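Local structure of acetyltransferase (Vibrio fischeri, 3JVN) at residues E55-Y59 with I71-F75. The protein probably transfers an acyl group, most likely acetyl from acetyl-CoA, to an acceptor substrate, acting as a GNAT-type acetyltransferase. Coordinates in Å, arbitrary orientation, origin at the centre of the assembly. Numbering follows the deposited sequence.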
loop_
_atom_site.group_PDB
_atom_site.type_symbol
_atom_site.label_atom_id
_atom_site.label_comp_id
_atom_site.label_asym_id
_atom_site.label_seq_id
_atom_site.Cartn_x
_atom_site.Cartn_y
_atom_site.Cartn_z
ATOM N N GLU A 55 18.114 -0.876 0.680
ATOM C CA GLU A 55 16.731 -0.710 0.226
ATOM C C GLU A 55 16.387 0.769 -0.002
ATOM O O GLU A 55 15.247 1.091 -0.364
ATOM C CB GLU A 55 15.752 -1.279 1.262
ATOM C CG GLU A 55 15.901 -2.768 1.594
ATOM C CD GLU A 55 15.924 -3.677 0.363
ATOM O OE1 GLU A 55 15.465 -3.254 -0.716
ATOM O OE2 GLU A 55 16.406 -4.822 0.481
ATOM N N CYS A 56 17.362 1.660 0.201
ATOM C CA CYS A 56 17.142 3.100 0.039
ATOM C C CYS A 56 17.690 3.725 -1.239
ATOM O O CYS A 56 18.622 3.219 -1.856
ATOM C CB CYS A 56 17.721 3.860 1.237
ATOM S SG CYS A 56 16.819 3.625 2.783
HETATM N N MSE A 57 17.105 4.852 -1.621
HETATM C CA MSE A 57 17.531 5.560 -2.815
HETATM C C MSE A 57 17.642 7.057 -2.583
HETATM O O MSE A 57 16.823 7.654 -1.896
HETATM C CB MSE A 57 16.540 5.308 -3.949
HETATM C CG MSE A 57 16.489 3.877 -4.413
HETATM SE SE MSE A 57 14.800 3.407 -5.215
HETATM C CE MSE A 57 14.990 4.369 -6.895
ATOM N N VAL A 58 18.668 7.661 -3.159
ATOM C CA VAL A 58 18.827 9.093 -3.044
ATOM C C VAL A 58 19.474 9.622 -4.312
ATOM O O VAL A 58 20.616 9.309 -4.609
ATOM C CB VAL A 58 19.661 9.492 -1.792
ATOM C CG1 VAL A 58 20.899 8.624 -1.683
ATOM C CG2 VAL A 58 20.039 10.946 -1.882
ATOM N N TYR A 59 18.723 10.400 -5.083
ATOM C CA TYR A 59 19.279 10.972 -6.295
ATOM C C TYR A 59 19.420 12.471 -6.121
ATOM O O TYR A 59 18.648 13.092 -5.390
ATOM C CB TYR A 59 18.388 10.656 -7.488
ATOM C CG TYR A 59 18.266 9.181 -7.735
ATOM C CD1 TYR A 59 19.302 8.464 -8.347
ATOM C CD2 TYR A 59 17.120 8.495 -7.361
ATOM C CE1 TYR A 59 19.188 7.096 -8.573
ATOM C CE2 TYR A 59 17.000 7.136 -7.586
ATOM C CZ TYR A 59 18.024 6.443 -8.194
ATOM O OH TYR A 59 17.879 5.097 -8.438
ATOM N N ILE A 71 16.226 13.897 -4.161
ATOM C CA ILE A 71 14.957 13.235 -3.921
ATOM C C ILE A 71 15.341 11.986 -3.149
ATOM O O ILE A 71 16.443 11.463 -3.325
ATOM C CB ILE A 71 14.205 12.888 -5.254
ATOM C CG1 ILE A 71 12.828 12.276 -4.922
ATOM C CG2 ILE A 71 15.059 11.987 -6.128
ATOM C CD1 ILE A 71 11.923 12.105 -6.124
ATOM N N THR A 72 14.438 11.520 -2.288
ATOM C CA THR A 72 14.715 10.363 -1.449
ATOM C C THR A 72 13.557 9.371 -1.418
ATOM O O THR A 72 12.410 9.777 -1.251
ATOM C CB THR A 72 15.079 10.846 -0.000
ATOM O OG1 THR A 72 16.097 10.001 0.562
ATOM C CG2 THR A 72 13.864 10.827 0.895
ATOM N N GLY A 73 13.855 8.077 -1.568
ATOM C CA GLY A 73 12.807 7.065 -1.549
ATOM C C GLY A 73 13.301 5.708 -1.066
ATOM O O GLY A 73 14.506 5.445 -1.115
ATOM N N HIS A 74 12.399 4.843 -0.588
ATOM C CA HIS A 74 12.811 3.514 -0.119
ATOM C C HIS A 74 11.869 2.379 -0.512
ATOM O O HIS A 74 10.666 2.579 -0.606
ATOM C CB HIS A 74 12.996 3.500 1.412
ATOM C CG HIS A 74 11.715 3.525 2.201
ATOM N ND1 HIS A 74 10.955 4.665 2.357
ATOM C CD2 HIS A 74 11.097 2.562 2.928
ATOM C CE1 HIS A 74 9.929 4.406 3.148
ATOM N NE2 HIS A 74 9.990 3.137 3.510
ATOM N N PHE A 75 12.430 1.194 -0.752
ATOM C CA PHE A 75 11.628 0.019 -1.100
ATOM C C PHE A 75 10.977 -0.506 0.179
ATOM O O PHE A 75 11.532 -0.372 1.279
ATOM C CB PHE A 75 12.500 -1.101 -1.706
ATOM C CG PHE A 75 12.989 -0.814 -3.100
ATOM C CD1 PHE A 75 12.083 -0.519 -4.120
ATOM C CD2 PHE A 75 14.358 -0.832 -3.392
ATOM C CE1 PHE A 75 12.515 -0.247 -5.417
ATOM C CE2 PHE A 75 14.817 -0.562 -4.685
ATOM C CZ PHE A 75 13.885 -0.264 -5.708
#
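M57, a selenomethionine, and F75 have the largest areas covered here, 83 and 75 Å², and meet on one face of an antiparallel strand pair. M57 SE lies 3.8 Å from F75 CZ and 4.2 Å from the ring centroid, 28° off the ring normal, a Met-aromatic contact of oblique geometry. G73, the hydrogen-bonded partner of M57, has no side chain, and the M57 side chain runs diagonally toward F75, two residues further along. Antiparallel pairing is supported by the 162° angle between strand directions and by paired backbone bonds: M57 N to G73 O (2.7 Å) with G73 N to M57 O (3.0 Å), then Y59 N to I71 O (3.1 Å) with I71 N to Y59 O (2.8 Å). At E55, just before strand 56-62, F75 N donates to E55 O at 2.8 Å (N-H...O angle 172°). I71 packs CG2 against Y59 CB at 3.8 Å. C56/H74 and V58/T72 are non-hydrogen-bonded pairs facing the other way. The pair belongs to the hairpin of strands 56-62 and 67-79 within the GNAT-type sheet: helix 105-118 covers the M57, Y59 and F75 face, helix 47-52 the opposite one, while strands 4-7 and 86-96 flank the hairpin.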